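Local coordinates for Non-structural protein 5 (Modoc virus, PDB 2WA2) that probably methylates the 5' cap of viral RNA at guanine N7 and at ribose 2'-O, with S-adenosylmethionine as the methyl donor, at residues Y112-T116 against S117-K121; K138-V141 against T142-E145; S168-L171 against T172-V176. The protein carries 4 engineered substitutions. All coordinates share one frame; numbering follows the deposited sequence.

Interaction 1. Residues Y112-T116 against S117-K121; sequences YTLGT and SGHEK. With SAM (S-adenosylmethionine), chain C.
Leu114 lays its CD1 methyl over one face of the His119 imidazole, a CH-pi contact in which CD1 stands 3.6 Å from the centroid of that ring and leans toward its CE1 side. The same leucine turns CB and CG to the adenine of S-adenosylmethionine, so one side chain touches base and histidine at once.

His119 ND1 is hydrogen-bonded to ribose O2' of the cofactor at 2.8 Å, near the plane of the ring. The chain returns to the ribose through a type II beta turn, Thr116 to His119, closed by His119 N on Thr116 O (2.9 Å), with Gly118 at positive phi. This is the loop following strand 106-112 of the Rossmann-like FtsJ methyltransferase fold, where the cofactor's ribose is held.

One water ties both segments to the sugar: it accepts from Gly115 N (2.9 Å), donates to Glu120 O (2.7 Å), and also bonds Thr113 OG1 and the ribose hydroxyls. Glu120 OE1 itself pairs with Arg93.

The ammonium of Lys121, its chain bent at the last torsion (chi4 47°), curls back to Gly115 O and His119 O in two weak bonds.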
loop_
_atom_site.group_PDB
_atom_site.type_symbol
_atom_site.label_atom_id
_atom_site.label_comp_id
_atom_site.label_asym_id
_atom_site.label_seq_id
_atom_site.Cartn_x
_atom_site.Cartn_y
_atom_site.Cartn_z
ATOM N N TYR A 112 -8.629 -2.847 11.051
ATOM C CA TYR A 112 -7.790 -3.572 12.013
ATOM C C TYR A 112 -6.388 -2.991 12.064
ATOM O O TYR A 112 -5.794 -2.706 11.018
ATOM C CB TYR A 112 -7.728 -5.072 11.639
ATOM C CG TYR A 112 -9.084 -5.720 11.609
ATOM C CD1 TYR A 112 -9.644 -6.257 12.775
ATOM C CD2 TYR A 112 -9.836 -5.764 10.424
ATOM C CE1 TYR A 112 -10.920 -6.840 12.752
ATOM C CE2 TYR A 112 -11.121 -6.359 10.390
ATOM C CZ TYR A 112 -11.642 -6.879 11.553
ATOM O OH TYR A 112 -12.895 -7.461 11.548
ATOM N N THR A 113 -5.845 -2.819 13.274
ATOM C CA THR A 113 -4.469 -2.352 13.381
ATOM C C THR A 113 -3.846 -2.769 14.717
ATOM O O THR A 113 -4.564 -3.087 15.678
ATOM C CB THR A 113 -4.391 -0.815 13.128
ATOM O OG1 THR A 113 -3.080 -0.459 12.660
ATOM C CG2 THR A 113 -4.817 -0.005 14.356
ATOM N N LEU A 114 -2.522 -2.814 14.755
ATOM C CA LEU A 114 -1.791 -3.208 15.953
ATOM C C LEU A 114 -2.092 -2.259 17.119
ATOM O O LEU A 114 -2.524 -2.701 18.173
ATOM C CB LEU A 114 -0.304 -3.190 15.684
ATOM C CG LEU A 114 0.441 -4.449 15.285
ATOM C CD1 LEU A 114 1.905 -4.083 15.388
ATOM C CD2 LEU A 114 0.126 -5.643 16.202
ATOM N N GLY A 115 -1.831 -0.963 16.925
ATOM C CA GLY A 115 -2.227 0.065 17.887
ATOM C C GLY A 115 -1.502 -0.099 19.213
ATOM O O GLY A 115 -1.924 0.456 20.221
ATOM N N THR A 116 -0.427 -0.877 19.210
ATOM C CA THR A 116 0.361 -1.102 20.421
ATOM C C THR A 116 1.365 0.035 20.576
ATOM O O THR A 116 1.368 0.949 19.765
ATOM C CB THR A 116 1.058 -2.458 20.419
ATOM O OG1 THR A 116 1.816 -2.607 19.226
ATOM C CG2 THR A 116 0.040 -3.612 20.526
ATOM N N SER A 117 2.202 -0.012 21.615
ATOM C CA SER A 117 3.167 1.054 21.851
ATOM C C SER A 117 3.947 1.494 20.623
ATOM O O SER A 117 4.661 0.696 19.994
ATOM C CB SER A 117 4.122 0.711 22.996
ATOM O OG SER A 117 3.700 1.389 24.161
ATOM N N GLY A 118 3.789 2.777 20.305
ATOM C CA GLY A 118 4.505 3.416 19.197
ATOM C C GLY A 118 3.927 3.058 17.836
ATOM O O GLY A 118 4.614 3.170 16.807
ATOM N N HIS A 119 2.675 2.595 17.837
ATOM C CA HIS A 119 1.939 2.326 16.600
ATOM C C HIS A 119 0.686 3.173 16.614
ATOM O O HIS A 119 0.043 3.333 17.660
ATOM C CB HIS A 119 1.531 0.859 16.495
ATOM C CG HIS A 119 2.651 -0.074 16.163
ATOM N ND1 HIS A 119 2.861 -0.558 14.888
ATOM C CD2 HIS A 119 3.591 -0.656 16.945
ATOM C CE1 HIS A 119 3.902 -1.372 14.896
ATOM N NE2 HIS A 119 4.359 -1.456 16.134
ATOM N N GLU A 120 0.330 3.713 15.457
ATOM C CA GLU A 120 -0.850 4.559 15.330
ATOM C C GLU A 120 -2.120 3.833 15.754
ATOM O O GLU A 120 -2.336 2.691 15.370
ATOM C CB GLU A 120 -1.024 5.047 13.882
ATOM C CG GLU A 120 0.135 5.853 13.323
ATOM C CD GLU A 120 0.446 7.074 14.164
ATOM O OE1 GLU A 120 -0.515 7.729 14.638
ATOM O OE2 GLU A 120 1.652 7.375 14.358
ATOM N N LYS A 121 -2.946 4.522 16.535
ATOM C CA LYS A 121 -4.266 4.034 16.938
ATOM C C LYS A 121 -5.318 4.760 16.104
ATOM O O LYS A 121 -5.096 5.896 15.692
ATOM C CB LYS A 121 -4.517 4.310 18.427
ATOM C CG LYS A 121 -3.648 3.520 19.372
ATOM C CD LYS A 121 -3.698 4.077 20.785
ATOM C CE LYS A 121 -2.522 3.557 21.586
ATOM N NZ LYS A 121 -1.211 3.675 20.842
HETATM N N SAM C . -3.825 3.637 5.482
HETATM C CA SAM C . -3.368 4.316 6.740
HETATM C C SAM C . -4.103 5.648 6.924
HETATM O O SAM C . -4.729 6.126 5.970
HETATM O OXT SAM C . -4.088 6.289 7.991
HETATM C CB SAM C . -1.860 4.561 6.695
HETATM C CG SAM C . -1.028 3.290 6.813
HETATM S SD SAM C . -0.835 2.921 8.565
HETATM C CE SAM C . 0.645 3.930 8.898
HETATM C "C5'" SAM C . -0.029 1.306 8.548
HETATM C "C4'" SAM C . -0.354 0.661 9.894
HETATM O "O4'" SAM C . -0.227 -0.737 9.858
HETATM C "C3'" SAM C . 0.595 1.137 10.992
HETATM O "O3'" SAM C . -0.136 1.999 11.828
HETATM C "C2'" SAM C . 1.006 -0.115 11.747
HETATM O "O2'" SAM C . 0.814 0.073 13.126
HETATM C "C1'" SAM C . 0.036 -1.157 11.183
HETATM N N9 SAM C . 0.573 -2.513 11.209
HETATM C C8 SAM C . 1.849 -2.901 10.870
HETATM N N7 SAM C . 1.946 -4.227 11.008
HETATM C C5 SAM C . 0.738 -4.676 11.445
HETATM C C6 SAM C . 0.271 -5.954 11.759
HETATM N N6 SAM C . 1.046 -7.020 11.686
HETATM N N1 SAM C . -1.046 -6.096 12.153
HETATM C C2 SAM C . -1.876 -5.012 12.259
HETATM N N3 SAM C . -1.434 -3.739 11.957
HETATM C C4 SAM C . -0.129 -3.604 11.565
HETATM O O HOH W 1 -1.309 0.439 14.403
#

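Interaction 2. Residues K138-V141 against T142-E145; sequences KVDV and TKME. Engineered in segment 142-145: Thr142 (natural residue Arg). With SAM (S-adenosylmethionine), chain C.
The adenine end of the S-adenosylmethionine pocket is built here, where Asp140 and Val141 read the Watson-Crick edge of the base and Thr142, Lys143 and Met144 close the short turn that follows. Asp140 OD1 accepts from adenine N6 at 2.9 Å, while Val141 N donates to adenine N1 at 2.8 Å, an almost straight bond (167°).

That same carboxylate oxygen also takes the hydroxyl of Thr142, an engineered residue (arginine in the natural sequence), with Thr142 OG1 2.7 Å from Asp140 OD1. The backbone Thr142 N adds a further bond to Asp140 OD1 at 3.0 Å. Hydroxyl and amide approach from the same face, both above the carboxylate plane. Three donors therefore grip OD1, which limits rotation of the carboxylate and probably favours its charged form. With CG of Asp140 anti to the backbone N (chi1 180°), OD1 stands between adenine N6 and the start of the turn. Lys143 NZ reaches Thr142 OG1 at 3.0 Å, its chain folded beside OD2 of Asp140.

Along the backbone, Lys143 N bonds Asp140 O and Met144 N bonds Val141 O, two successive i to i+3 bonds of a short 3-10-like turn; a water bridges Val141 O and Met144 O. Met144 bends at its last torsion (chi3 -30°), returning its methyl to the valines: Met144 CE lies 3.4 Å from Val141 CG1, tighter than usual, and 3.6 Å from Val139 CG1.

The loop joins strand 133-136 to strand 151-154. Val141 and Met144 pack on Tyr112 of strand 106-112 and Leu89 of strand 86-89, while Thr142 faces Thr172 and Val176 of helix 163-183.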
loop_
_atom_site.group_PDB
_atom_site.type_symbol
_atom_site.label_atom_id
_atom_site.label_comp_id
_atom_site.label_asym_id
_atom_site.label_seq_id
_atom_site.Cartn_x
_atom_site.Cartn_y
_atom_site.Cartn_z
ATOM N N LYS A 138 -5.302 -3.529 18.609
ATOM C CA LYS A 138 -4.726 -4.664 19.300
ATOM C C LYS A 138 -4.995 -5.975 18.565
ATOM O O LYS A 138 -5.420 -6.976 19.163
ATOM C CB LYS A 138 -5.234 -4.720 20.763
ATOM C CG LYS A 138 -5.264 -3.365 21.425
ATOM C CD LYS A 138 -3.905 -2.846 21.703
ATOM C CE LYS A 138 -4.015 -1.540 22.531
ATOM N NZ LYS A 138 -2.666 -0.921 22.609
ATOM N N VAL A 139 -4.724 -5.957 17.258
ATOM C CA VAL A 139 -4.834 -7.132 16.393
ATOM C C VAL A 139 -3.626 -7.146 15.462
ATOM O O VAL A 139 -3.302 -6.108 14.829
ATOM C CB VAL A 139 -6.151 -7.105 15.522
ATOM C CG1 VAL A 139 -6.141 -8.217 14.515
ATOM C CG2 VAL A 139 -7.384 -7.261 16.402
ATOM N N ASP A 140 -2.969 -8.298 15.413
ATOM C CA ASP A 140 -1.887 -8.566 14.473
ATOM C C ASP A 140 -2.566 -9.190 13.251
ATOM O O ASP A 140 -2.991 -10.359 13.279
ATOM C CB ASP A 140 -0.874 -9.530 15.076
ATOM C CG ASP A 140 0.285 -9.852 14.125
ATOM O OD1 ASP A 140 0.236 -9.463 12.912
ATOM O OD2 ASP A 140 1.241 -10.494 14.604
ATOM N N VAL A 141 -2.649 -8.419 12.178
ATOM C CA VAL A 141 -3.394 -8.882 11.005
ATOM C C VAL A 141 -2.697 -10.025 10.300
ATOM O O VAL A 141 -3.348 -10.780 9.601
ATOM C CB VAL A 141 -3.746 -7.752 9.989
ATOM C CG1 VAL A 141 -4.537 -6.608 10.660
ATOM C CG2 VAL A 141 -2.506 -7.274 9.279
ATOM N N THR A 142 -1.386 -10.185 10.485
ATOM C CA THR A 142 -0.695 -11.325 9.895
ATOM C C THR A 142 -1.151 -12.672 10.480
ATOM O O THR A 142 -0.817 -13.735 9.924
ATOM C CB THR A 142 0.856 -11.242 9.992
ATOM O OG1 THR A 142 1.254 -11.463 11.348
ATOM C CG2 THR A 142 1.397 -9.889 9.476
ATOM N N LYS A 143 -1.903 -12.622 11.584
ATOM C CA LYS A 143 -2.367 -13.813 12.286
ATOM C C LYS A 143 -3.898 -13.904 12.318
ATOM O O LYS A 143 -4.471 -14.686 13.070
ATOM C CB LYS A 143 -1.802 -13.831 13.724
ATOM C CG LYS A 143 -0.268 -13.649 13.845
ATOM C CD LYS A 143 0.490 -14.929 13.509
ATOM C CE LYS A 143 1.986 -14.680 13.397
ATOM N NZ LYS A 143 2.295 -14.183 12.033
ATOM N N MET A 144 -4.574 -13.094 11.521
ATOM C CA MET A 144 -6.031 -13.099 11.515
ATOM C C MET A 144 -6.548 -14.059 10.447
ATOM O O MET A 144 -6.007 -14.171 9.336
ATOM C CB MET A 144 -6.549 -11.679 11.279
ATOM C CG MET A 144 -7.990 -11.321 11.750
ATOM S SD MET A 144 -8.466 -9.682 11.081
ATOM C CE MET A 144 -6.871 -9.011 11.044
ATOM N N GLU A 145 -7.595 -14.768 10.815
ATOM C CA GLU A 145 -8.335 -15.606 9.908
ATOM C C GLU A 145 -9.043 -14.722 8.861
ATOM O O GLU A 145 -9.787 -13.795 9.223
ATOM C CB GLU A 145 -9.347 -16.407 10.750
ATOM C CG GLU A 145 -10.396 -17.175 9.967
ATOM C CD GLU A 145 -9.900 -18.516 9.489
ATOM O OE1 GLU A 145 -10.741 -19.303 9.005
ATOM O OE2 GLU A 145 -8.684 -18.790 9.578
HETATM N N SAM C . -3.825 3.637 5.482
HETATM C CA SAM C . -3.368 4.316 6.740
HETATM C C SAM C . -4.103 5.648 6.924
HETATM O O SAM C . -4.729 6.126 5.970
HETATM O OXT SAM C . -4.088 6.289 7.991
HETATM C CB SAM C . -1.860 4.561 6.695
HETATM C CG SAM C . -1.028 3.290 6.813
HETATM S SD SAM C . -0.835 2.921 8.565
HETATM C CE SAM C . 0.645 3.930 8.898
HETATM C "C5'" SAM C . -0.029 1.306 8.548
HETATM C "C4'" SAM C . -0.354 0.661 9.894
HETATM O "O4'" SAM C . -0.227 -0.737 9.858
HETATM C "C3'" SAM C . 0.595 1.137 10.992
HETATM O "O3'" SAM C . -0.136 1.999 11.828
HETATM C "C2'" SAM C . 1.006 -0.115 11.747
HETATM O "O2'" SAM C . 0.814 0.073 13.126
HETATM C "C1'" SAM C . 0.036 -1.157 11.183
HETATM N N9 SAM C . 0.573 -2.513 11.209
HETATM C C8 SAM C . 1.849 -2.901 10.870
HETATM N N7 SAM C . 1.946 -4.227 11.008
HETATM C C5 SAM C . 0.738 -4.676 11.445
HETATM C C6 SAM C . 0.271 -5.954 11.759
HETATM N N6 SAM C . 1.046 -7.020 11.686
HETATM N N1 SAM C . -1.046 -6.096 12.153
HETATM C C2 SAM C . -1.876 -5.012 12.259
HETATM N N3 SAM C . -1.434 -3.739 11.957
HETATM C C4 SAM C . -0.129 -3.604 11.565
HETATM O O HOH W 2 -4.639 -12.564 7.861
#

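Interaction 3. Residues S168-L171 against T172-V176; sequences SRTL and TVLNV
Ser168 O, Arg169 O, Thr170 O and Leu171 O each accept the amide four residues on, from Thr172, Val173, Leu174 and Asn175, in regular alpha-helical hydrogen bonds; Leu174 N to Thr170 O, at 3.0 Å, is the straightest at its hydrogen (171°). The turns belong to helix 163-183, the crossover helix of the beta-alpha-beta unit that runs from strand 151-154 to strand 188-193 in this Rossmann-like methyltransferase domain.

Side chains add little direct contact between the two segments, since most splay outward to other parts of the fold. Thr170 and Leu174, one turn apart, lie side by side and point the same way, their methyls Thr170 CG2 and Leu174 CD1 4.1 Å apart. Thr170 has CG2 anti to its backbone N, which places that methyl beside Leu174, while OG1 is hydrogen-bonded to Glu166 O, with Asn195 N as a second partner. Both residues face helix 199-212, where Thr170 meets Val201 and Leu174 meets Met208, whereas Val173 is turned to the sheet, against Val191 of strand 188-193.

Val173 CG2 lies 3.4 Å from Arg169 O, alongside the carbonyl that bonds its own amide. Arg169 stretches out nearly straight beyond CB, carrying its guanidinium to a weak bond with Glu158 O and a long, weak ion pair with a sulfate that probably came from the crystallisation liquor. At Thr172, which is exposed, the helical backbone alone brings CB to 3.5 Å from Arg169 O. The hydroxyl is set by the first torsion (chi1 -65°), which puts it beside the backbone N, and there Thr172 OG1 stands 3.2 Å from Ser168 O.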
loop_
_atom_site.group_PDB
_atom_site.type_symbol
_atom_site.label_atom_id
_atom_site.label_comp_id
_atom_site.label_asym_id
_atom_site.label_seq_id
_atom_site.Cartn_x
_atom_site.Cartn_y
_atom_site.Cartn_z
ATOM N N SER A 168 11.519 -8.331 3.429
ATOM C CA SER A 168 10.939 -9.362 4.306
ATOM C C SER A 168 9.548 -8.978 4.777
ATOM O O SER A 168 8.627 -9.804 4.765
ATOM C CB SER A 168 11.855 -9.586 5.534
ATOM O OG SER A 168 12.960 -10.344 5.100
ATOM N N ARG A 169 9.379 -7.719 5.190
ATOM C CA ARG A 169 8.061 -7.263 5.622
ATOM C C ARG A 169 7.061 -7.250 4.478
ATOM O O ARG A 169 5.885 -7.567 4.670
ATOM C CB ARG A 169 8.133 -5.852 6.204
ATOM C CG ARG A 169 9.057 -5.748 7.385
ATOM C CD ARG A 169 9.205 -4.318 7.749
ATOM N NE ARG A 169 10.031 -4.203 8.944
ATOM C CZ ARG A 169 10.393 -3.055 9.507
ATOM N NH1 ARG A 169 9.991 -1.880 9.015
ATOM N NH2 ARG A 169 11.164 -3.094 10.587
ATOM N N THR A 170 7.534 -6.874 3.286
ATOM C CA THR A 170 6.684 -6.862 2.097
ATOM C C THR A 170 6.186 -8.266 1.781
ATOM O O THR A 170 5.005 -8.460 1.529
ATOM C CB THR A 170 7.427 -6.259 0.901
ATOM O OG1 THR A 170 7.761 -4.897 1.218
ATOM C CG2 THR A 170 6.511 -6.237 -0.369
ATOM N N LEU A 171 7.108 -9.229 1.793
ATOM C CA LEU A 171 6.765 -10.634 1.558
ATOM C C LEU A 171 5.735 -11.141 2.533
ATOM O O LEU A 171 4.803 -11.850 2.142
ATOM C CB LEU A 171 8.011 -11.509 1.575
ATOM C CG LEU A 171 8.933 -11.437 0.367
ATOM C CD1 LEU A 171 10.002 -12.479 0.533
ATOM C CD2 LEU A 171 8.164 -11.619 -1.010
ATOM N N THR A 172 5.900 -10.791 3.811
ATOM C CA THR A 172 4.932 -11.170 4.816
ATOM C C THR A 172 3.539 -10.648 4.515
ATOM O O THR A 172 2.577 -11.391 4.608
ATOM C CB THR A 172 5.388 -10.703 6.227
ATOM O OG1 THR A 172 6.580 -11.415 6.562
ATOM C CG2 THR A 172 4.316 -11.006 7.271
ATOM N N VAL A 173 3.437 -9.370 4.167
ATOM C CA VAL A 173 2.143 -8.770 3.770
ATOM C C VAL A 173 1.528 -9.493 2.564
ATOM O O VAL A 173 0.351 -9.860 2.591
ATOM C CB VAL A 173 2.284 -7.267 3.481
ATOM C CG1 VAL A 173 1.020 -6.669 2.860
ATOM C CG2 VAL A 173 2.643 -6.513 4.769
ATOM N N LEU A 174 2.319 -9.682 1.512
ATOM C CA LEU A 174 1.820 -10.355 0.309
ATOM C C LEU A 174 1.304 -11.780 0.602
ATOM O O LEU A 174 0.245 -12.163 0.101
ATOM C CB LEU A 174 2.889 -10.369 -0.778
ATOM C CG LEU A 174 3.248 -8.949 -1.300
ATOM C CD1 LEU A 174 4.249 -9.030 -2.436
ATOM C CD2 LEU A 174 1.990 -8.108 -1.724
ATOM N N ASN A 175 2.052 -12.539 1.400
ATOM C CA ASN A 175 1.610 -13.870 1.822
ATOM C C ASN A 175 0.259 -13.821 2.583
ATOM O O ASN A 175 -0.651 -14.630 2.336
ATOM C CB ASN A 175 2.715 -14.586 2.613
ATOM C CG ASN A 175 2.351 -16.006 2.949
ATOM O OD1 ASN A 175 2.149 -16.334 4.115
ATOM N ND2 ASN A 175 2.196 -16.857 1.919
ATOM N N VAL A 176 0.113 -12.849 3.476
ATOM C CA VAL A 176 -1.141 -12.668 4.213
ATOM C C VAL A 176 -2.288 -12.298 3.257
ATOM O O VAL A 176 -3.374 -12.916 3.262
ATOM C CB VAL A 176 -0.975 -11.605 5.319
ATOM C CG1 VAL A 176 -2.316 -11.255 5.936
ATOM C CG2 VAL A 176 0.036 -12.107 6.363
#

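How the interactions relate
Interactions 1 and 2 share the adenosine of S-adenosylmethionine: interaction 1 meets the ribose and, through Leu114, the adenine, and interaction 2 the N1/N6 edge of the base. Their centres are 12 Å apart, and they meet directly, Lys138 N lying 2.9 Å from Leu114 O and Lys138 NZ 2.9 Å from Gly115 O, both probable hydrogen bonds. Interaction 3 forms a second layer, the side chain of Val173 coming within about 7 Å of S-adenosylmethionine at the nearest atoms; its centre is 13 Å from that of interaction 2. There the engineered Thr142 packs on the helix, with Thr142 CG2 3.8 Å from Thr172 CG2 and Thr142 CA 3.7 Å from Val176 CG2. Interactions 1 and 3 do not touch.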